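Side-chain contacts in capsule biosynthesis protein capD (Bacillus anthracis, PDB 3G9K), which cleaves the poly-gamma-D-glutamate capsule and, as a transpeptidase, joins it by an amide bond to meso-diaminopimelic acid of the peptidoglycan: residues G75-N80 and G167-T172; L90-H95 and Q101-E106; N105-T110 and T118-S123. All coordinates share one frame; numbering follows the deposited sequence. Where two conformers were deposited one is given.

T1, the nucleophile, starts the chain. The chain first meets contact 1 at 75-80, just after strand 70-75. It then runs through helix 82-94 into helix 100-105, and contact 2 closes the short loop between these two helices. Contact 3 follows at once, since their segments share N105 and E106. It closes the hairpin of strands 109-112 and 115-118. Contact 1 closes only when 167-172 returns after strand 160-164, so contacts 2 and 3 both nest inside its large loop. R168 of that returning loop ties the three together: it bonds to the I104 carbonyl and forms a salt bridge with E119.

Contact 1 of 3, residues G75-N80 and G167-T172; sequences GSPGGN and GRRNGT. With GLU (glutamic acid), chain F; GLU (glutamic acid), chain E.
P77 and R169 meet with P77 CG standing over one face of the R169 guanidinium, and beside this pair the side-chain carboxylate of the chain F glutamate is bound. R169 was deposited in two conformers, and its bonds to the ligand hold for the one described. Its CB points toward 75-80. CG lies beside the backbone N (chi1 -58°), and the chain then bends at chi2. This turns the guanidinium in against P77. NE passes P77 CG at 3.8 Å and donates a hydrogen bond to the G147 carbonyl. CZ lies 3.5 Å from P77 CG. At the tip, NH1 gives a nearly straight hydrogen bond of 2.6 Å to OE2 of the chain F glutamate (169°). NH2 makes a weak bond of 3.4 Å to OE1 of the same group. The carboxylate carbon lies in the guanidinium plane, at its edge, so both terminal nitrogens, NH1 and NH2, face one carboxylate.

The backbone of 75-80 adds two weak hydrogen bonds from its own side. G78 N bonds to OE1 of the chain F glutamate. G79 N lies 2.9 Å from OXT of that glutamate. S76 OG donates to P77 O at 2.8 Å, on a lone pair in the carbonyl plane, and also bonds to G148 N. This probably steadies the peptide that carries G78 N. Further along, N80 ND2 lies 3.1 Å from OE2 of the chain E glutamate. G78, G79, N80 and R169 bind poly-gamma-D-glutamate, so this is the substrate site beside the nucleophile T1, which touches P77. It sits where the loop between strand 70-75 and helix 82-94 faces the loop between strands 160-164 and 172-175. T172 pairs with a strand of the other chain.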
loop_
_atom_site.group_PDB
_atom_site.type_symbol
_atom_site.label_atom_id
_atom_site.label_comp_id
_atom_site.label_asym_id
_atom_site.label_seq_id
_atom_site.Cartn_x
_atom_site.Cartn_y
_atom_site.Cartn_z
ATOM N N GLY B 75 7.281 1.026 -0.109
ATOM C CA GLY B 75 6.197 0.238 0.450
ATOM C C GLY B 75 5.739 -0.795 -0.537
ATOM O O GLY B 75 6.226 -0.831 -1.674
ATOM N N SER B 76 4.760 -1.598 -0.111
ATOM C CA SER B 76 4.239 -2.706 -0.929
ATOM C C SER B 76 2.880 -3.179 -0.473
ATOM O O SER B 76 2.635 -3.222 0.710
ATOM C CB SER B 76 5.171 -3.914 -0.850
ATOM O OG SER B 76 4.832 -4.896 -1.849
ATOM N N PRO B 77 2.039 -3.636 -1.413
ATOM C CA PRO B 77 0.941 -4.492 -1.070
ATOM C C PRO B 77 1.421 -5.937 -0.781
ATOM O O PRO B 77 2.631 -6.212 -0.785
ATOM C CB PRO B 77 0.075 -4.419 -2.319
ATOM C CG PRO B 77 1.070 -4.272 -3.408
ATOM C CD PRO B 77 2.084 -3.377 -2.860
ATOM N N GLY B 78 0.490 -6.837 -0.474
ATOM C CA GLY B 78 0.844 -8.234 -0.165
ATOM C C GLY B 78 0.422 -8.778 1.197
ATOM O O GLY B 78 0.931 -9.792 1.619
ATOM N N GLY B 79 -0.523 -8.120 1.871
ATOM C CA GLY B 79 -1.167 -8.694 3.059
ATOM C C GLY B 79 -0.190 -9.083 4.136
ATOM O O GLY B 79 0.757 -8.353 4.407
ATOM N N ASN B 80 -0.344 -10.283 4.706
ATOM C CA ASN B 80 0.556 -10.700 5.785
ATOM C C ASN B 80 1.992 -11.019 5.357
ATOM O O ASN B 80 2.807 -11.391 6.213
ATOM C CB ASN B 80 -0.050 -11.866 6.622
ATOM C CG ASN B 80 -0.263 -13.152 5.813
ATOM O OD1 ASN B 80 0.377 -13.380 4.785
ATOM N ND2 ASN B 80 -1.145 -14.017 6.311
ATOM N N GLY B 167 7.137 -4.707 -11.678
ATOM C CA GLY B 167 6.467 -5.318 -12.845
ATOM C C GLY B 167 5.370 -6.322 -12.525
ATOM O O GLY B 167 4.457 -6.537 -13.320
ATOM N N ARG B 168 5.410 -6.916 -11.335
ATOM C CA ARG B 168 4.306 -7.778 -10.932
ATOM C C ARG B 168 2.944 -7.098 -10.967
ATOM O O ARG B 168 1.963 -7.782 -11.122
ATOM C CB ARG B 168 4.544 -8.382 -9.549
ATOM C CG ARG B 168 5.794 -9.241 -9.471
ATOM C CD ARG B 168 6.220 -9.431 -8.021
ATOM N NE ARG B 168 7.419 -10.242 -7.905
ATOM C CZ ARG B 168 8.653 -9.773 -8.115
ATOM N NH1 ARG B 168 8.841 -8.494 -8.413
ATOM N NH2 ARG B 168 9.700 -10.562 -7.987
ATOM N N ARG B 169 2.909 -5.767 -10.808
ATOM C CA ARG B 169 1.698 -4.927 -10.750
ATOM C C ARG B 169 1.702 -3.860 -11.850
ATOM O O ARG B 169 0.901 -2.922 -11.807
ATOM C CB ARG B 169 1.645 -4.167 -9.411
ATOM C CG ARG B 169 1.653 -5.030 -8.167
ATOM C CD ARG B 169 0.267 -5.302 -7.559
ATOM N NE ARG B 169 0.384 -6.331 -6.522
ATOM C CZ ARG B 169 -0.493 -6.564 -5.548
ATOM N NH1 ARG B 169 -1.608 -5.839 -5.429
ATOM N NH2 ARG B 169 -0.233 -7.523 -4.679
ATOM N N ASN B 170 2.597 -3.997 -12.830
ATOM C CA ASN B 170 2.853 -2.942 -13.815
ATOM C C ASN B 170 3.253 -1.610 -13.194
ATOM O O ASN B 170 2.913 -0.557 -13.717
ATOM C CB ASN B 170 1.648 -2.763 -14.757
ATOM C CG ASN B 170 0.937 -4.061 -15.014
ATOM O OD1 ASN B 170 -0.280 -4.204 -14.758
ATOM N ND2 ASN B 170 1.680 -5.025 -15.486
ATOM N N GLY B 171 4.013 -1.683 -12.090
ATOM C CA GLY B 171 4.506 -0.519 -11.434
ATOM C C GLY B 171 5.531 0.220 -12.258
ATOM O O GLY B 171 6.337 -0.386 -12.951
ATOM N N THR B 172 5.490 1.534 -12.154
ATOM C CA THR B 172 6.407 2.402 -12.868
ATOM C C THR B 172 6.713 3.632 -11.994
ATOM O O THR B 172 6.190 3.826 -10.875
ATOM C CB THR B 172 5.798 2.869 -14.270
ATOM O OG1 THR B 172 4.614 3.624 -14.075
ATOM C CG2 THR B 172 5.506 1.694 -15.177
HETATM N N GLU F . -4.392 -9.681 1.140
HETATM C CA GLU F . -3.814 -8.624 0.320
HETATM C C GLU F . -3.841 -7.252 1.025
HETATM O O GLU F . -4.912 -6.835 1.465
HETATM C CB GLU F . -4.595 -8.579 -0.995
HETATM C CG GLU F . -4.484 -7.281 -1.773
HETATM C CD GLU F . -3.126 -7.049 -2.380
HETATM O OE1 GLU F . -2.135 -7.653 -1.919
HETATM O OE2 GLU F . -3.081 -6.222 -3.310
HETATM O OXT GLU F . -2.837 -6.518 1.170
HETATM N N GLU E . -4.725 -13.385 1.366
HETATM C CA GLU E . -4.999 -11.952 1.706
HETATM C C GLU E . -4.050 -10.963 1.011
HETATM O O GLU E . -3.025 -11.348 0.428
HETATM C CB GLU E . -4.966 -11.723 3.218
HETATM C CG GLU E . -3.582 -11.638 3.834
HETATM C CD GLU E . -3.642 -11.035 5.220
HETATM O OE1 GLU E . -4.108 -9.873 5.338
HETATM O OE2 GLU E . -3.240 -11.727 6.189
#

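Contact 2 of 3, residues L90-H95 and Q101-E106; sequences LDKYTH and QDIINE
K92 and E106 form a salt bridge from helix 82-94 to the residue just after helix 100-105, with K92 NZ donating to E106 OE1 at 2.6 Å. NZ comes from above the carboxylate plane, 71° out of it, and the two side chains cross obliquely. The glutamate is extended, with CG anti to its backbone N (chi1 -164°), and this carries OE1 across to the lysine. K97 makes a long, weak ion pair with the same OE1. Within helix 82-94, T94 OG1 donates to L90 O at 2.8 Å, and T94 N reaches that carbonyl from the opposite face.

Beside the salt bridge, I103 makes the apolar part. Its CD1 rests against the helix backbone, 3.6 Å from Y93 CA, and 3.9 Å from Y93 CB. It lies near the plane of the tyrosine ring, at the edge. The Y93 hydroxyl turns elsewhere and bonds to E70. I103 CG2 touches K92 CB at 4.1 Å.

L90 and Y93 pack on strand 70-75, and Q101 and I104 on strand 160-164. Two consecutive helices lying on one antiparallel sheet match a helical layer of the alpha-beta-beta-alpha sandwich of Ntn hydrolases.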
loop_
_atom_site.group_PDB
_atom_site.type_symbol
_atom_site.label_atom_id
_atom_site.label_comp_id
_atom_site.label_asym_id
_atom_site.label_seq_id
_atom_site.Cartn_x
_atom_site.Cartn_y
_atom_site.Cartn_z
ATOM N N LEU B 90 15.351 -4.455 1.159
ATOM C CA LEU B 90 16.135 -3.432 1.884
ATOM C C LEU B 90 17.491 -3.968 2.402
ATOM O O LEU B 90 18.497 -3.251 2.363
ATOM C CB LEU B 90 15.281 -2.816 3.015
ATOM C CG LEU B 90 14.166 -1.890 2.477
ATOM C CD1 LEU B 90 13.155 -1.490 3.528
ATOM C CD2 LEU B 90 14.798 -0.646 1.822
ATOM N N ASP B 91 17.530 -5.229 2.838
ATOM C CA ASP B 91 18.779 -5.902 3.277
ATOM C C ASP B 91 19.809 -5.917 2.150
ATOM O O ASP B 91 20.954 -5.514 2.330
ATOM C CB ASP B 91 18.505 -7.355 3.697
ATOM C CG ASP B 91 19.766 -8.098 4.118
ATOM O OD1 ASP B 91 20.409 -7.630 5.081
ATOM O OD2 ASP B 91 20.115 -9.131 3.487
ATOM N N LYS B 92 19.398 -6.372 0.977
ATOM C CA LYS B 92 20.303 -6.383 -0.170
ATOM C C LYS B 92 20.706 -4.962 -0.624
ATOM O O LYS B 92 21.854 -4.731 -1.043
ATOM C CB LYS B 92 19.677 -7.172 -1.322
ATOM C CG LYS B 92 19.550 -8.676 -1.058
ATOM C CD LYS B 92 18.870 -9.399 -2.207
ATOM C CE LYS B 92 17.975 -10.556 -1.737
ATOM N NZ LYS B 92 16.987 -10.947 -2.794
ATOM N N TYR B 93 19.769 -4.021 -0.569
ATOM C CA TYR B 93 20.027 -2.681 -1.056
ATOM C C TYR B 93 21.077 -1.992 -0.194
ATOM O O TYR B 93 22.024 -1.387 -0.719
ATOM C CB TYR B 93 18.748 -1.813 -1.136
ATOM C CG TYR B 93 19.057 -0.408 -1.627
ATOM C CD1 TYR B 93 19.366 -0.175 -2.965
ATOM C CD2 TYR B 93 19.126 0.663 -0.738
ATOM C CE1 TYR B 93 19.696 1.072 -3.403
ATOM C CE2 TYR B 93 19.458 1.920 -1.171
ATOM C CZ TYR B 93 19.733 2.122 -2.516
ATOM O OH TYR B 93 20.082 3.381 -2.945
ATOM N N THR B 94 20.919 -2.101 1.122
ATOM C CA THR B 94 21.755 -1.351 2.048
ATOM C C THR B 94 23.130 -1.973 2.188
ATOM O O THR B 94 24.061 -1.294 2.600
ATOM C CB THR B 94 21.137 -1.259 3.458
ATOM O OG1 THR B 94 20.747 -2.571 3.902
ATOM C CG2 THR B 94 19.936 -0.284 3.453
ATOM N N HIS B 95 23.232 -3.257 1.875
ATOM C CA HIS B 95 24.510 -3.973 1.845
ATOM C C HIS B 95 25.199 -3.954 0.473
ATOM O O HIS B 95 26.233 -4.608 0.296
ATOM C CB HIS B 95 24.297 -5.398 2.334
ATOM C CG HIS B 95 23.927 -5.475 3.776
ATOM N ND1 HIS B 95 24.874 -5.530 4.773
ATOM C CD2 HIS B 95 22.725 -5.457 4.400
ATOM C CE1 HIS B 95 24.272 -5.556 5.947
ATOM N NE2 HIS B 95 22.969 -5.517 5.748
ATOM N N GLN B 101 16.003 -1.330 -8.214
ATOM C CA GLN B 101 15.141 -1.942 -9.223
ATOM C C GLN B 101 15.521 -3.421 -9.527
ATOM O O GLN B 101 14.634 -4.273 -9.615
ATOM C CB GLN B 101 15.139 -1.139 -10.528
ATOM C CG GLN B 101 14.199 -1.730 -11.600
ATOM C CD GLN B 101 12.713 -1.601 -11.209
ATOM O OE1 GLN B 101 12.184 -0.504 -11.171
ATOM N NE2 GLN B 101 12.049 -2.727 -10.938
ATOM N N ASP B 102 16.809 -3.710 -9.715
ATOM C CA ASP B 102 17.267 -5.095 -9.917
ATOM C C ASP B 102 16.826 -5.992 -8.742
ATOM O O ASP B 102 16.269 -7.056 -8.948
ATOM C CB ASP B 102 18.797 -5.163 -10.143
ATOM C CG ASP B 102 19.189 -4.756 -11.566
ATOM O OD1 ASP B 102 18.694 -5.445 -12.503
ATOM O OD2 ASP B 102 19.935 -3.743 -11.739
ATOM N N ILE B 103 17.067 -5.536 -7.525
ATOM C CA ILE B 103 16.662 -6.253 -6.314
ATOM C C ILE B 103 15.145 -6.544 -6.296
ATOM O O ILE B 103 14.713 -7.673 -6.037
ATOM C CB ILE B 103 17.088 -5.471 -5.046
ATOM C CG1 ILE B 103 18.619 -5.408 -4.977
ATOM C CG2 ILE B 103 16.544 -6.157 -3.772
ATOM C CD1 ILE B 103 19.176 -4.265 -4.132
ATOM N N ILE B 104 14.346 -5.531 -6.620
ATOM C CA ILE B 104 12.891 -5.680 -6.744
ATOM C C ILE B 104 12.477 -6.718 -7.792
ATOM O O ILE B 104 11.478 -7.439 -7.625
ATOM C CB ILE B 104 12.253 -4.263 -7.007
ATOM C CG1 ILE B 104 12.232 -3.506 -5.667
ATOM C CG2 ILE B 104 10.846 -4.328 -7.622
ATOM C CD1 ILE B 104 11.735 -2.016 -5.769
ATOM N N ASN B 105 13.236 -6.784 -8.884
ATOM C CA ASN B 105 12.978 -7.747 -9.967
ATOM C C ASN B 105 13.275 -9.209 -9.591
ATOM O O ASN B 105 12.726 -10.119 -10.195
ATOM C CB ASN B 105 13.783 -7.356 -11.235
ATOM C CG ASN B 105 13.267 -6.081 -11.892
ATOM O OD1 ASN B 105 13.906 -5.542 -12.821
ATOM N ND2 ASN B 105 12.140 -5.586 -11.428
ATOM N N GLU B 106 14.134 -9.405 -8.601
ATOM C CA GLU B 106 14.612 -10.728 -8.201
ATOM C C GLU B 106 13.397 -11.523 -7.742
ATOM O O GLU B 106 12.512 -10.970 -7.103
ATOM C CB GLU B 106 15.596 -10.616 -7.036
ATOM C CG GLU B 106 16.441 -11.855 -6.794
ATOM C CD GLU B 106 17.650 -11.651 -5.865
ATOM O OE1 GLU B 106 17.852 -10.581 -5.265
ATOM O OE2 GLU B 106 18.435 -12.623 -5.742
#

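Contact 3 of 3, residues N105-T110 and T118-S123; sequences NEYRFT and TEIQLS
Y107 turns one face of its ring to I120, whose CG2 lies over that face but is modelled too close, so the exact fit is doubtful. I120 CD1 adds a second touch, 3.5 Å from Y107 CD2. In I120, CG1 sits between the backbone N and the carbonyl carbon (chi1 53°), which leaves both branches directed at the tyrosine. At the edge of the ring, near its plane, is E119 OE1, 4.1 Å from Y107 CD1. The carboxylate is turned 74° from the ring plane.

The same oxygen accepts the R108 backbone N-H at 2.9 Å, using the anti lone pair. The return bond runs from E119 N to R108 O at 3.0 Å. R108 and E119 therefore face each other as a hydrogen-bonded antiparallel pair would, except that the glutamate side chain takes the role of its own carbonyl. E119 is extended to reach it. The side chains of R108 and E119 lie side by side and point the same way, yet their charged groups do not touch. E119 OE2 forms a salt bridge with R168 NE. The R108 guanidinium goes to D166 and the F146 carbonyl.

One step further, F109 and T118 are a non-hydrogen-bonded antiparallel pair, with CA atoms 4.5 Å apart. Both side chains are on the same face of the sheet, where M268 of the other chain packs on them. Past T118 the strand ends, and the loop leads to S123, whose OG caps V126 N at the start of helix 124-131. The arrangement is the open end of a beta hairpin, strands 109-112 and 115-118, where strand pairing gives way to a bond from the R108 backbone N to the E119 side chain.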
loop_
_atom_site.group_PDB
_atom_site.type_symbol
_atom_site.label_atom_id
_atom_site.label_comp_id
_atom_site.label_asym_id
_atom_site.label_seq_id
_atom_site.Cartn_x
_atom_site.Cartn_y
_atom_site.Cartn_z
ATOM N N ASN B 105 13.236 -6.784 -8.884
ATOM C CA ASN B 105 12.978 -7.747 -9.967
ATOM C C ASN B 105 13.275 -9.209 -9.591
ATOM O O ASN B 105 12.726 -10.119 -10.195
ATOM C CB ASN B 105 13.783 -7.356 -11.235
ATOM C CG ASN B 105 13.267 -6.081 -11.892
ATOM O OD1 ASN B 105 13.906 -5.542 -12.821
ATOM N ND2 ASN B 105 12.140 -5.586 -11.428
ATOM N N GLU B 106 14.134 -9.405 -8.601
ATOM C CA GLU B 106 14.612 -10.728 -8.201
ATOM C C GLU B 106 13.397 -11.523 -7.742
ATOM O O GLU B 106 12.512 -10.970 -7.103
ATOM C CB GLU B 106 15.596 -10.616 -7.036
ATOM C CG GLU B 106 16.441 -11.855 -6.794
ATOM C CD GLU B 106 17.650 -11.651 -5.865
ATOM O OE1 GLU B 106 17.852 -10.581 -5.265
ATOM O OE2 GLU B 106 18.435 -12.623 -5.742
ATOM N N TYR B 107 13.395 -12.828 -8.004
ATOM C CA TYR B 107 12.312 -13.695 -7.535
ATOM C C TYR B 107 12.296 -13.763 -6.002
ATOM O O TYR B 107 13.330 -13.690 -5.350
ATOM C CB TYR B 107 12.479 -15.105 -8.135
ATOM C CG TYR B 107 12.326 -15.142 -9.640
ATOM C CD1 TYR B 107 11.153 -14.697 -10.241
ATOM C CD2 TYR B 107 13.347 -15.640 -10.463
ATOM C CE1 TYR B 107 10.996 -14.735 -11.586
ATOM C CE2 TYR B 107 13.184 -15.694 -11.827
ATOM C CZ TYR B 107 12.011 -15.235 -12.384
ATOM O OH TYR B 107 11.815 -15.273 -13.758
ATOM N N ARG B 108 11.109 -13.925 -5.443
ATOM C CA ARG B 108 10.921 -13.792 -4.017
ATOM C C ARG B 108 10.497 -15.105 -3.358
ATOM O O ARG B 108 10.103 -16.060 -4.048
ATOM C CB ARG B 108 9.869 -12.721 -3.757
ATOM C CG ARG B 108 10.357 -11.326 -4.124
ATOM C CD ARG B 108 9.263 -10.298 -4.099
ATOM N NE ARG B 108 9.782 -9.047 -4.640
ATOM C CZ ARG B 108 9.041 -8.013 -5.034
ATOM N NH1 ARG B 108 7.731 -8.008 -4.842
ATOM N NH2 ARG B 108 9.653 -6.961 -5.587
ATOM N N PHE B 109 10.579 -15.110 -2.030
ATOM C CA PHE B 109 10.057 -16.198 -1.194
ATOM C C PHE B 109 9.466 -15.646 0.090
ATOM O O PHE B 109 9.943 -14.638 0.624
ATOM C CB PHE B 109 11.176 -17.182 -0.832
ATOM C CG PHE B 109 12.312 -16.549 -0.084
ATOM C CD1 PHE B 109 13.406 -16.044 -0.770
ATOM C CD2 PHE B 109 12.285 -16.443 1.284
ATOM C CE1 PHE B 109 14.451 -15.446 -0.092
ATOM C CE2 PHE B 109 13.315 -15.841 1.973
ATOM C CZ PHE B 109 14.408 -15.347 1.284
ATOM N N THR B 110 8.450 -16.329 0.602
ATOM C CA THR B 110 7.874 -16.013 1.916
ATOM C C THR B 110 7.577 -17.308 2.671
ATOM O O THR B 110 7.539 -18.370 2.076
ATOM C CB THR B 110 6.546 -15.216 1.797
ATOM O OG1 THR B 110 5.549 -16.027 1.166
ATOM C CG2 THR B 110 6.755 -13.927 0.969
ATOM N N THR B 118 7.514 -19.927 -2.872
ATOM C CA THR B 118 8.620 -19.563 -3.731
ATOM C C THR B 118 8.031 -19.112 -5.056
ATOM O O THR B 118 7.080 -19.697 -5.548
ATOM C CB THR B 118 9.582 -20.776 -3.936
ATOM O OG1 THR B 118 10.397 -20.959 -2.752
ATOM C CG2 THR B 118 10.443 -20.544 -5.097
ATOM N N GLU B 119 8.599 -18.060 -5.631
ATOM C CA GLU B 119 8.069 -17.492 -6.867
ATOM C C GLU B 119 8.499 -18.283 -8.106
ATOM O O GLU B 119 7.772 -18.307 -9.114
ATOM C CB GLU B 119 8.490 -16.025 -6.974
ATOM C CG GLU B 119 7.721 -15.222 -7.998
ATOM C CD GLU B 119 7.932 -13.703 -7.863
ATOM O OE1 GLU B 119 8.867 -13.267 -7.190
ATOM O OE2 GLU B 119 7.185 -12.941 -8.496
ATOM N N ILE B 120 9.676 -18.902 -8.034
ATOM C CA ILE B 120 10.154 -19.838 -9.063
ATOM C C ILE B 120 10.323 -21.243 -8.499
ATOM O O ILE B 120 10.381 -21.451 -7.267
ATOM C CB ILE B 120 11.523 -19.432 -9.692
ATOM C CG1 ILE B 120 12.603 -19.201 -8.612
ATOM C CG2 ILE B 120 11.361 -18.216 -10.514
ATOM C CD1 ILE B 120 14.036 -18.870 -9.179
ATOM N N GLN B 121 10.473 -22.189 -9.471
ATOM C CA GLN B 121 10.823 -23.568 -9.183
ATOM C C GLN B 121 12.256 -23.627 -8.664
ATOM O O GLN B 121 13.199 -23.306 -9.390
ATOM C CB GLN B 121 10.691 -24.414 -10.455
ATOM C CG GLN B 121 10.408 -25.886 -10.207
ATOM C CD GLN B 121 9.034 -26.112 -9.607
ATOM O OE1 GLN B 121 8.905 -26.350 -8.407
ATOM N NE2 GLN B 121 7.997 -26.021 -10.439
ATOM N N LEU B 122 12.408 -24.002 -7.368
ATOM C CA LEU B 122 13.742 -24.224 -6.805
ATOM C C LEU B 122 14.314 -25.617 -7.146
ATOM O O LEU B 122 13.574 -26.571 -7.403
ATOM C CB LEU B 122 13.724 -24.067 -5.288
ATOM C CG LEU B 122 13.461 -22.690 -4.672
ATOM C CD1 LEU B 122 14.018 -22.679 -3.253
ATOM C CD2 LEU B 122 14.069 -21.550 -5.475
ATOM N N SER B 123 15.637 -25.714 -7.110
ATOM C CA SER B 123 16.348 -26.963 -7.366
ATOM C C SER B 123 16.036 -28.016 -6.303
ATOM O O SER B 123 15.652 -27.685 -5.175
ATOM C CB SER B 123 17.857 -26.709 -7.350
ATOM O OG SER B 123 18.291 -26.418 -6.026
#